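Side-chain contacts in putative peptidase (Chlamydophila abortus, PDB 3CE2), which is probably a zinc-dependent oligopeptidase of the M3B family that degrades small bioactive peptides: residues Ser342-Glu347 / Glu550-Asn555; Ala432-Glu437 / Ile543-Phe548. All coordinates share one frame; numbering follows the deposited sequence.

Contact 1 of 2, residues Ser342-Glu347 / Glu550-Asn555; sequences SPLGTE and EKILNN
P343 and I552 mark the closest backbone approach, their CA atoms 7.0 Å apart, where the 3-10 turn 342-344 meets the last turn of helix 536-553. The contact is apolar and small, burying 140 Å² in all. I552 carries the middle of it through its CG2 branch, which stands anti to the backbone N and lies 3.6 Å from the carbonyl O of P343. The same methyl comes within 3.9 Å of P343 CB, on the proline ring. Farther round that ring, P343 CG meets L553 CD2 at 4.2 Å, the leucine crossing the proline at a slant. The other branch of I552 ends in CD1, 4.3 Å from L344 CD2, a looser touch between two buried side chains. N555, the first residue to leave helical angles, forms a Schellman motif: its phi is positive (50°) and its N bonds to I552 O at 3.3 Å. The contact thus joins the C-terminal part of a helix to the turn leading into helix 345-357. Helix 431-447 borders both segments, P343 and L344 touching its L439 and L553 its D442, while I552 also packs on Y563 of helix 559-567.

Contact 2 of 2, residues Ala432-Glu437 / Ile543-Phe548; sequences ASTLNE and IAALCF
L435 and A545 face each other in a helix-helix packing of the M3 peptidase domain, where helix 431-447, just after the zinc ligand E430, crosses helix 536-553. The local axes approach to 8.5 Å at a crossing angle of -51°, and the CA atoms of L435 and A545 are 4.9 Å apart, a separation that the small methyl of A545 permits. The tight part is L435 against A545 and the base of F548, three buried residues. A545 CB points at the first helix and lies over the T434-L435 backbone, 3.8 Å from L435 N and 4.1 Å from L435 CB. F548 presents only CB to L435, while its ring leads away to meet the rings of Y563 and F566, so the aromatic group contributes little to the 170 Å² interface.

The looser side is the partly exposed edge at T434, whose CG2 touches A545 CB at 3.9 Å. A chi1 of -69° places OG1 beside the backbone N and leaves CG2 anti to it, turned to the alanine; OG1 is hydrogen-bonded to the carbonyl O of E430, the zinc ligand just before the helix. The T434 side chain is about 7 Å from the bound zinc ion. E437, farther along the same helix, is hydrogen-bonded through OE2 to ND1 of zinc ligand H402, consistent with a second-shell residue that orients H402. At the end of L435, the side chain crosses F548 at about a right angle, with CD1 3.6 Å from A545 O and 3.7 Å from F548 CB.

From the N terminus, the chain first passes 342-347, then 432-437, and reaches helix 536-553, which supplies the second segment of both contacts. Contact 2 closes its loop when 543-548 meets 432-437; contact 1 closes a longer one slightly later, at 550-555, so contact 2 is nested inside it without crossing. Their centres are 12 Å apart, and they touch directly: L344 CD2 is 4.1 Å from L435 CD2, and L344 CD1 is 3.5 Å from N436 OD1. Together they tie the turn before helix 345-357 and helix 431-447, which follows the zinc ligand E430, to successive parts of one late helix, all inside the peptidase M3 domain.

Contact 1 of 2, residues Ser342-Glu347 / Glu550-Asn555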
loop_
_atom_site.group_PDB
_atom_site.type_symbol
_atom_site.label_atom_id
_atom_site.label_comp_id
_atom_site.label_asym_id
_atom_site.label_seq_id
_atom_site.Cartn_x
_atom_site.Cartn_y
_atom_site.Cartn_z
ATOM N N SER A 342 -14.080 11.857 -15.818
ATOM C CA SER A 342 -15.183 11.479 -16.725
ATOM C C SER A 342 -14.979 10.197 -17.569
ATOM O O SER A 342 -15.937 9.486 -17.863
ATOM C CB SER A 342 -15.669 12.654 -17.607
ATOM O OG SER A 342 -14.660 13.134 -18.477
ATOM N N PRO A 343 -13.740 9.890 -17.970
ATOM C CA PRO A 343 -13.620 8.600 -18.655
ATOM C C PRO A 343 -14.029 7.398 -17.792
ATOM O O PRO A 343 -14.135 6.290 -18.310
ATOM C CB PRO A 343 -12.139 8.524 -19.006
ATOM C CG PRO A 343 -11.695 9.943 -19.042
ATOM C CD PRO A 343 -12.462 10.613 -17.931
ATOM N N LEU A 344 -14.255 7.597 -16.496
ATOM C CA LEU A 344 -14.721 6.494 -15.665
ATOM C C LEU A 344 -16.233 6.372 -15.737
ATOM O O LEU A 344 -16.838 5.487 -15.115
ATOM C CB LEU A 344 -14.261 6.667 -14.229
ATOM C CG LEU A 344 -12.749 6.634 -14.030
ATOM C CD1 LEU A 344 -12.434 6.668 -12.568
ATOM C CD2 LEU A 344 -12.154 5.403 -14.654
ATOM N N GLY A 345 -16.847 7.258 -16.510
ATOM C CA GLY A 345 -18.271 7.155 -16.754
ATOM C C GLY A 345 -19.142 8.016 -15.864
ATOM O O GLY A 345 -18.813 8.290 -14.706
ATOM N N THR A 346 -20.269 8.435 -16.427
ATOM C CA THR A 346 -21.259 9.248 -15.736
ATOM C C THR A 346 -21.568 8.702 -14.350
ATOM O O THR A 346 -21.645 9.455 -13.378
ATOM C CB THR A 346 -22.570 9.306 -16.558
ATOM O OG1 THR A 346 -22.294 9.938 -17.802
ATOM C CG2 THR A 346 -23.632 10.105 -15.845
ATOM N N GLU A 347 -21.747 7.392 -14.259
ATOM C CA GLU A 347 -22.216 6.814 -13.016
ATOM C C GLU A 347 -21.186 6.892 -11.907
ATOM O O GLU A 347 -21.528 7.282 -10.800
ATOM C CB GLU A 347 -22.674 5.380 -13.237
ATOM C CG GLU A 347 -23.611 5.257 -14.426
ATOM C CD GLU A 347 -24.720 4.261 -14.164
ATOM O OE1 GLU A 347 -24.925 3.908 -12.981
ATOM O OE2 GLU A 347 -25.386 3.831 -15.133
ATOM N N GLU A 550 -4.885 2.863 -19.532
ATOM C CA GLU A 550 -4.551 2.979 -20.950
ATOM C C GLU A 550 -5.680 2.421 -21.829
ATOM O O GLU A 550 -6.100 3.065 -22.788
ATOM C CB GLU A 550 -3.235 2.262 -21.232
ATOM C CG GLU A 550 -2.782 2.285 -22.698
ATOM C CD GLU A 550 -2.136 3.602 -23.111
ATOM O OE1 GLU A 550 -2.236 4.604 -22.357
ATOM O OE2 GLU A 550 -1.518 3.626 -24.197
ATOM N N LYS A 551 -6.187 1.243 -21.482
ATOM C CA LYS A 551 -7.315 0.668 -22.187
ATOM C C LYS A 551 -8.511 1.611 -22.160
ATOM O O LYS A 551 -9.212 1.761 -23.159
ATOM C CB LYS A 551 -7.703 -0.679 -21.584
ATOM C CG LYS A 551 -6.661 -1.765 -21.765
ATOM C CD LYS A 551 -7.086 -3.114 -21.139
ATOM C CE LYS A 551 -6.214 -4.230 -21.720
ATOM N NZ LYS A 551 -5.948 -5.353 -20.779
ATOM N N ILE A 552 -8.741 2.261 -21.022
ATOM C CA ILE A 552 -9.903 3.116 -20.898
ATOM C C ILE A 552 -9.722 4.364 -21.744
ATOM O O ILE A 552 -10.656 4.806 -22.402
ATOM C CB ILE A 552 -10.193 3.489 -19.426
ATOM C CG1 ILE A 552 -10.842 2.314 -18.708
ATOM C CG2 ILE A 552 -11.099 4.737 -19.332
ATOM C CD1 ILE A 552 -10.593 2.318 -17.214
ATOM N N LEU A 553 -8.529 4.952 -21.736
ATOM C CA LEU A 553 -8.333 6.170 -22.546
ATOM C C LEU A 553 -8.343 5.916 -24.068
ATOM O O LEU A 553 -8.434 6.840 -24.854
ATOM C CB LEU A 553 -7.074 6.925 -22.132
ATOM C CG LEU A 553 -7.058 7.427 -20.690
ATOM C CD1 LEU A 553 -5.617 7.759 -20.209
ATOM C CD2 LEU A 553 -8.011 8.616 -20.523
ATOM N N ASN A 554 -8.261 4.655 -24.469
ATOM C CA ASN A 554 -8.284 4.294 -25.882
ATOM C C ASN A 554 -9.550 3.561 -26.322
ATOM O O ASN A 554 -9.655 3.134 -27.475
ATOM C CB ASN A 554 -7.067 3.439 -26.190
ATOM C CG ASN A 554 -5.805 4.245 -26.201
ATOM O OD1 ASN A 554 -5.768 5.351 -26.748
ATOM N ND2 ASN A 554 -4.757 3.708 -25.592
ATOM N N ASN A 555 -10.495 3.428 -25.389
ATOM C CA ASN A 555 -11.744 2.688 -25.577
ATOM C C ASN A 555 -11.527 1.303 -26.127
ATOM O O ASN A 555 -12.181 0.909 -27.082
ATOM C CB ASN A 555 -12.707 3.461 -26.471
ATOM C CG ASN A 555 -12.480 4.944 -26.387
ATOM O OD1 ASN A 555 -11.568 5.472 -27.024
ATOM N ND2 ASN A 555 -13.281 5.629 -25.576
#

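Contact 2 of 2, residues Ala432-Glu437 / Ile543-Phe548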
loop_
_atom_site.group_PDB
_atom_site.type_symbol
_atom_site.label_atom_id
_atom_site.label_comp_id
_atom_site.label_asym_id
_atom_site.label_seq_id
_atom_site.Cartn_x
_atom_site.Cartn_y
_atom_site.Cartn_z
ATOM N N ALA A 432 -6.881 1.418 -7.420
ATOM C CA ALA A 432 -7.958 2.371 -7.687
ATOM C C ALA A 432 -7.522 3.785 -7.407
ATOM O O ALA A 432 -7.885 4.706 -8.147
ATOM C CB ALA A 432 -9.181 2.044 -6.877
ATOM N N SER A 433 -6.753 3.961 -6.333
ATOM C CA SER A 433 -6.271 5.284 -5.955
ATOM C C SER A 433 -5.259 5.820 -6.969
ATOM O O SER A 433 -5.312 6.992 -7.367
ATOM C CB SER A 433 -5.630 5.220 -4.578
ATOM O OG SER A 433 -4.744 4.117 -4.519
ATOM N N THR A 434 -4.345 4.944 -7.390
ATOM C CA THR A 434 -3.280 5.322 -8.298
ATOM C C THR A 434 -3.862 5.664 -9.656
ATOM O O THR A 434 -3.514 6.693 -10.248
ATOM C CB THR A 434 -2.229 4.202 -8.414
ATOM O OG1 THR A 434 -1.523 4.084 -7.171
ATOM C CG2 THR A 434 -1.234 4.511 -9.503
ATOM N N LEU A 435 -4.770 4.821 -10.137
ATOM C CA LEU A 435 -5.464 5.104 -11.393
ATOM C C LEU A 435 -6.142 6.471 -11.357
ATOM O O LEU A 435 -6.007 7.249 -12.295
ATOM C CB LEU A 435 -6.470 4.007 -11.744
ATOM C CG LEU A 435 -7.239 4.154 -13.070
ATOM C CD1 LEU A 435 -7.556 2.797 -13.695
ATOM C CD2 LEU A 435 -8.500 4.980 -12.937
ATOM N N ASN A 436 -6.858 6.784 -10.286
ATOM C CA ASN A 436 -7.419 8.135 -10.151
ATOM C C ASN A 436 -6.370 9.258 -10.191
ATOM O O ASN A 436 -6.575 10.259 -10.860
ATOM C CB ASN A 436 -8.309 8.264 -8.906
ATOM C CG ASN A 436 -9.682 7.671 -9.112
ATOM O OD1 ASN A 436 -9.964 7.086 -10.152
ATOM N ND2 ASN A 436 -10.544 7.800 -8.117
ATOM N N GLU A 437 -5.255 9.107 -9.480
ATOM C CA GLU A 437 -4.214 10.128 -9.529
ATOM C C GLU A 437 -3.814 10.336 -10.962
ATOM O O GLU A 437 -3.742 11.459 -11.422
ATOM C CB GLU A 437 -2.971 9.696 -8.782
ATOM C CG GLU A 437 -2.959 10.018 -7.302
ATOM C CD GLU A 437 -1.902 9.202 -6.554
ATOM O OE1 GLU A 437 -0.694 9.471 -6.737
ATOM O OE2 GLU A 437 -2.285 8.278 -5.802
ATOM N N ILE A 543 1.493 -1.015 -12.353
ATOM C CA ILE A 543 1.346 -1.633 -13.661
ATOM C C ILE A 543 -0.137 -1.885 -13.952
ATOM O O ILE A 543 -0.657 -1.506 -15.001
ATOM C CB ILE A 543 2.202 -2.903 -13.773
ATOM C CG1 ILE A 543 3.659 -2.501 -13.958
ATOM C CG2 ILE A 543 1.774 -3.761 -14.933
ATOM C CD1 ILE A 543 4.629 -3.603 -13.619
ATOM N N ALA A 544 -0.848 -2.472 -13.004
ATOM C CA ALA A 544 -2.266 -2.755 -13.238
ATOM C C ALA A 544 -3.068 -1.476 -13.457
ATOM O O ALA A 544 -3.939 -1.435 -14.330
ATOM C CB ALA A 544 -2.841 -3.534 -12.102
ATOM N N ALA A 545 -2.787 -0.444 -12.654
ATOM C CA ALA A 545 -3.530 0.819 -12.732
ATOM C C ALA A 545 -3.312 1.451 -14.100
ATOM O O ALA A 545 -4.262 1.905 -14.743
ATOM C CB ALA A 545 -3.078 1.769 -11.645
ATOM N N LEU A 546 -2.050 1.459 -14.541
ATOM C CA LEU A 546 -1.692 2.044 -15.813
ATOM C C LEU A 546 -2.274 1.264 -16.993
ATOM O O LEU A 546 -2.704 1.854 -17.983
ATOM C CB LEU A 546 -0.179 2.142 -15.930
ATOM C CG LEU A 546 0.449 3.185 -15.017
ATOM C CD1 LEU A 546 1.894 3.244 -15.332
ATOM C CD2 LEU A 546 -0.181 4.543 -15.220
ATOM N N CYS A 547 -2.297 -0.055 -16.871
ATOM C CA CYS A 547 -2.921 -0.917 -17.866
ATOM C C CYS A 547 -4.400 -0.631 -18.010
ATOM O O CYS A 547 -4.869 -0.286 -19.087
ATOM C CB CYS A 547 -2.726 -2.377 -17.484
ATOM S SG CYS A 547 -3.462 -3.561 -18.637
ATOM N N PHE A 548 -5.143 -0.775 -16.924
ATOM C CA PHE A 548 -6.567 -0.430 -16.908
ATOM C C PHE A 548 -6.813 0.937 -17.494
ATOM O O PHE A 548 -7.689 1.127 -18.335
ATOM C CB PHE A 548 -7.061 -0.425 -15.484
ATOM C CG PHE A 548 -7.536 -1.749 -15.013
ATOM C CD1 PHE A 548 -8.437 -2.480 -15.770
ATOM C CD2 PHE A 548 -7.129 -2.247 -13.800
ATOM C CE1 PHE A 548 -8.897 -3.696 -15.327
ATOM C CE2 PHE A 548 -7.586 -3.454 -13.345
ATOM C CZ PHE A 548 -8.458 -4.184 -14.106
#